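Beta-catenin homolog sys-1 (Caenorhabditis elegans, PDB 3C2G) acts as a beta-catenin in Wnt asymmetry signalling, binding the TCF factor POP-1 directly and activating or repressing target genes according to upstream Wnt signals. Local coordinates at residues L371-T374 with I375-Y379; V431-F434 with I435-D438. All blocks are in the same frame, centred on the assembly; numbering follows the deposited sequence.

Contact 1. Residues L371-T374 with I375-Y379; sequences LLHT and IISKY
Ser377 and His373 meet one turn apart on helix 368-377. The carbonyl oxygen of His373 accepts two bonds from the same serine. Ser377 OG donates to His373 O over 2.8 Å, and Ser377 N reaches His373 O over 3.1 Å. The two donors come from opposite faces of the carbonyl plane. The hydroxyl can turn back because OG lies beside its own backbone N (chi1 -64°). It also sits over one face of the imidazole, near the rim; Ser377 OG lies 3.6 Å from His373 CE1.

Another flank of the helix is apolar. Ile375 CD1 packs against the branch point of Leu371, 3.6 Å from Leu371 CG, and the two side chains cross obliquely. Beneath them Ile375 N bonds to Leu371 O at 2.9 Å. The neighbouring step, Ile376 N to Leu372 O, is nearly straight at 171°. Lys378 N to Thr374 O, at 3.3 Å, is a weak bond.

Further out, Leu371 and Ile375 rest on Ile333 of helix 325-335, and Ile376 touches Cys401 of helix 388-409. Tyr379 OH is hydrogen-bonded to Asp339. The residues lie toward the C-terminal end of helix 368-377. Their successive i to i+4 bonds and apolar flank are those of an amphipathic helix packed in an armadillo-type helical solenoid.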
loop_
_atom_site.group_PDB
_atom_site.type_symbol
_atom_site.label_atom_id
_atom_site.label_comp_id
_atom_site.label_asym_id
_atom_site.label_seq_id
_atom_site.Cartn_x
_atom_site.Cartn_y
_atom_site.Cartn_z
ATOM N N LEU A 371 10.338 11.194 19.242
ATOM C CA LEU A 371 9.357 10.150 19.025
ATOM C C LEU A 371 9.935 8.943 18.316
ATOM O O LEU A 371 9.611 7.805 18.675
ATOM C CB LEU A 371 8.143 10.687 18.263
ATOM C CG LEU A 371 7.047 9.666 17.947
ATOM C CD1 LEU A 371 6.458 9.110 19.221
ATOM C CD2 LEU A 371 5.982 10.290 17.095
ATOM N N LEU A 372 10.788 9.181 17.321
ATOM C CA LEU A 372 11.526 8.094 16.678
ATOM C C LEU A 372 12.292 7.257 17.690
ATOM O O LEU A 372 12.326 6.033 17.588
ATOM C CB LEU A 372 12.512 8.625 15.646
ATOM C CG LEU A 372 11.979 9.547 14.559
ATOM C CD1 LEU A 372 13.141 10.054 13.725
ATOM C CD2 LEU A 372 10.928 8.844 13.701
ATOM N N HIS A 373 12.911 7.919 18.661
ATOM C CA HIS A 373 13.674 7.231 19.688
ATOM C C HIS A 373 12.769 6.333 20.528
ATOM O O HIS A 373 13.126 5.206 20.850
ATOM C CB HIS A 373 14.423 8.244 20.570
ATOM C CG HIS A 373 15.234 7.609 21.651
ATOM N ND1 HIS A 373 14.704 7.268 22.881
ATOM C CD2 HIS A 373 16.532 7.225 21.680
ATOM C CE1 HIS A 373 15.644 6.707 23.618
ATOM N NE2 HIS A 373 16.764 6.674 22.917
ATOM N N THR A 374 11.600 6.843 20.880
ATOM C CA THR A 374 10.630 6.100 21.661
ATOM C C THR A 374 10.068 4.891 20.892
ATOM O O THR A 374 9.895 3.820 21.463
ATOM C CB THR A 374 9.487 7.036 22.101
ATOM O OG1 THR A 374 10.044 8.167 22.779
ATOM C CG2 THR A 374 8.485 6.328 23.019
ATOM N N ILE A 375 9.804 5.054 19.599
ATOM C CA ILE A 375 9.232 3.962 18.810
ATOM C C ILE A 375 10.215 2.819 18.646
ATOM O O ILE A 375 9.852 1.666 18.814
ATOM C CB ILE A 375 8.709 4.441 17.442
ATOM C CG1 ILE A 375 7.499 5.330 17.639
ATOM C CG2 ILE A 375 8.297 3.277 16.585
ATOM C CD1 ILE A 375 7.413 6.393 16.589
ATOM N N ILE A 376 11.461 3.139 18.333
ATOM C CA ILE A 376 12.483 2.110 18.199
ATOM C C ILE A 376 12.682 1.353 19.526
ATOM O O ILE A 376 12.736 0.126 19.529
ATOM C CB ILE A 376 13.799 2.711 17.683
ATOM C CG1 ILE A 376 13.619 3.182 16.242
ATOM C CG2 ILE A 376 14.932 1.698 17.751
ATOM C CD1 ILE A 376 14.643 4.177 15.799
ATOM N N SER A 377 12.732 2.094 20.638
ATOM C CA SER A 377 13.022 1.550 21.981
ATOM C C SER A 377 11.992 0.590 22.559
ATOM O O SER A 377 12.321 -0.201 23.443
ATOM C CB SER A 377 13.205 2.683 22.992
ATOM O OG SER A 377 14.335 3.453 22.666
ATOM N N LYS A 378 10.753 0.681 22.088
ATOM C CA LYS A 378 9.656 -0.084 22.676
ATOM C C LYS A 378 9.659 -1.560 22.267
ATOM O O LYS A 378 9.022 -2.377 22.920
ATOM C CB LYS A 378 8.305 0.568 22.349
ATOM C CG LYS A 378 7.834 0.320 20.923
ATOM C CD LYS A 378 6.788 1.333 20.472
ATOM C CE LYS A 378 5.377 0.764 20.540
ATOM N NZ LYS A 378 4.396 1.807 20.138
ATOM N N TYR A 379 10.371 -1.900 21.197
ATOM C CA TYR A 379 10.354 -3.270 20.675
ATOM C C TYR A 379 11.482 -4.127 21.208
ATOM O O TYR A 379 12.584 -3.629 21.447
ATOM C CB TYR A 379 10.380 -3.286 19.142
ATOM C CG TYR A 379 9.165 -2.661 18.527
ATOM C CD1 TYR A 379 7.929 -3.297 18.585
ATOM C CD2 TYR A 379 9.243 -1.417 17.903
ATOM C CE1 TYR A 379 6.804 -2.718 18.034
ATOM C CE2 TYR A 379 8.125 -0.829 17.352
ATOM C CZ TYR A 379 6.912 -1.486 17.420
ATOM O OH TYR A 379 5.800 -0.909 16.871
#

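Contact 2. Residues V431-F434 with I435-D438; sequences VCKF and IEID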
loop_
_atom_site.group_PDB
_atom_site.type_symbol
_atom_site.label_atom_id
_atom_site.label_comp_id
_atom_site.label_asym_id
_atom_site.label_seq_id
_atom_site.Cartn_x
_atom_site.Cartn_y
_atom_site.Cartn_z
ATOM N N VAL A 431 18.549 14.566 18.934
ATOM C CA VAL A 431 19.520 13.779 18.191
ATOM C C VAL A 431 20.485 13.007 19.102
ATOM O O VAL A 431 20.867 11.877 18.786
ATOM C CB VAL A 431 20.282 14.650 17.189
ATOM C CG1 VAL A 431 21.416 13.874 16.531
ATOM C CG2 VAL A 431 19.319 15.194 16.132
ATOM N N CYS A 432 20.862 13.597 20.234
ATOM C CA CYS A 432 21.875 12.991 21.110
ATOM C C CYS A 432 21.356 11.789 21.876
ATOM O O CYS A 432 22.128 10.961 22.349
ATOM C CB CYS A 432 22.443 14.025 22.084
ATOM S SG CYS A 432 23.573 15.193 21.300
ATOM N N LYS A 433 20.045 11.694 22.010
ATOM C CA LYS A 433 19.433 10.490 22.561
ATOM C C LYS A 433 19.860 9.228 21.800
ATOM O O LYS A 433 19.958 8.154 22.392
ATOM C CB LYS A 433 17.915 10.618 22.547
ATOM C CG LYS A 433 17.368 11.526 23.626
ATOM C CD LYS A 433 16.001 11.038 24.092
ATOM C CE LYS A 433 16.120 9.957 25.166
ATOM N NZ LYS A 433 16.541 10.535 26.481
ATOM N N PHE A 434 20.135 9.367 20.501
ATOM C CA PHE A 434 20.522 8.227 19.675
ATOM C C PHE A 434 21.908 7.647 19.952
ATOM O O PHE A 434 22.222 6.567 19.444
ATOM C CB PHE A 434 20.309 8.503 18.174
ATOM C CG PHE A 434 18.878 8.332 17.731
ATOM C CD1 PHE A 434 18.416 7.103 17.282
ATOM C CD2 PHE A 434 17.983 9.394 17.795
ATOM C CE1 PHE A 434 17.079 6.944 16.877
ATOM C CE2 PHE A 434 16.650 9.239 17.396
ATOM C CZ PHE A 434 16.199 8.016 16.932
ATOM N N ILE A 435 22.717 8.332 20.765
ATOM C CA ILE A 435 23.935 7.719 21.272
ATOM C C ILE A 435 23.846 7.234 22.716
ATOM O O ILE A 435 24.849 6.793 23.282
ATOM C CB ILE A 435 25.230 8.572 21.037
ATOM C CG1 ILE A 435 25.051 10.032 21.477
ATOM C CG2 ILE A 435 25.701 8.461 19.583
ATOM C CD1 ILE A 435 25.275 10.253 22.962
ATOM N N GLU A 436 22.657 7.272 23.314
ATOM C CA GLU A 436 22.462 6.636 24.623
ATOM C C GLU A 436 22.676 5.135 24.492
ATOM O O GLU A 436 22.405 4.568 23.438
ATOM C CB GLU A 436 21.076 6.927 25.184
ATOM C CG GLU A 436 20.912 8.318 25.793
ATOM C CD GLU A 436 19.503 8.574 26.309
ATOM O OE1 GLU A 436 18.622 7.700 26.130
ATOM O OE2 GLU A 436 19.273 9.652 26.896
ATOM N N ILE A 437 23.152 4.483 25.553
ATOM C CA ILE A 437 23.614 3.091 25.427
ATOM C C ILE A 437 22.521 2.078 25.108
ATOM O O ILE A 437 22.778 1.086 24.436
ATOM C CB ILE A 437 24.422 2.590 26.645
ATOM C CG1 ILE A 437 23.631 2.762 27.936
ATOM C CG2 ILE A 437 25.763 3.285 26.714
ATOM C CD1 ILE A 437 24.048 1.792 28.994
ATOM N N ASP A 438 21.309 2.327 25.585
ATOM C CA ASP A 438 20.224 1.390 25.356
ATOM C C ASP A 438 19.859 1.252 23.876
ATOM O O ASP A 438 19.710 0.137 23.393
ATOM C CB ASP A 438 18.999 1.754 26.195
ATOM C CG ASP A 438 18.033 0.580 26.374
ATOM O OD1 ASP A 438 18.389 -0.589 26.054
ATOM O OD2 ASP A 438 16.900 0.834 26.844
#
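A turn of 3-10 type connects two helices of the armadillo domain here: helix 425-432 gives way to a short turn, and Glu436 stands at the N-cap position of helix 437-448. Lys433 and Glu436 join the two sides of this turn through their side chains, three residues apart. They run side by side and point the same way.

The main chain turns through three i to i+3 bonds in a row. The first runs from Phe434 N to Val431 O. Ile435 N then donates to Cys432 O over 3.1 Å, and Glu436 N donates to Lys433 O over 3.0 Å.

Ile435 folds over this turn. Its CG1 lies between the backbone N and the carbonyl carbon (chi1 49°), which brings Ile435 CG1 to 3.2 Å from Cys432 O. Ile435 CD1 lies against the same oxygen, 3.3 Å from Cys432 O, and the side chain also touches Pro478. Phe434 faces the protein interior, where it meets Ile369 and Ile376 of helix 368-377, Leu405 of helix 388-409 and Leu471 of helix 457-472. Val431 also packs on Leu471.

The lysine chain bends at three torsions, whereas the glutamate is extended beyond CG. Glu436 CB lies 3.2 Å from Lys433 O, so the root of the glutamate side chain sits against the same carbonyl that its backbone N bonds. At the ends of the chains Lys433 NZ forms a salt bridge, 2.9 Å from Glu436 OE2, meeting that oxygen on its syn side and 29° out of the carboxylate plane.

In the fold
Contact 1 comes first along the chain and contact 2 follows in series, with helix 388-409 and the start of helix 425-432 between them. Their centres are about 11 Å apart, and they touch directly. The Phe434 ring of contact 2 packs against contact 1: Phe434 CE1 is 3.8 Å from Ile376 CD1, and Phe434 CZ is 3.7 Å from His373 N. His373 NE2 comes within 3.6 Å of Lys433 O and 3.9 Å of Glu436 OE1, as packing contacts. The turn at 431-438 is thus docked on helix 368-377. Lys442, on the helix that follows contact 2, adds a hydrogen bond from its NZ to Ser377 O of contact 1.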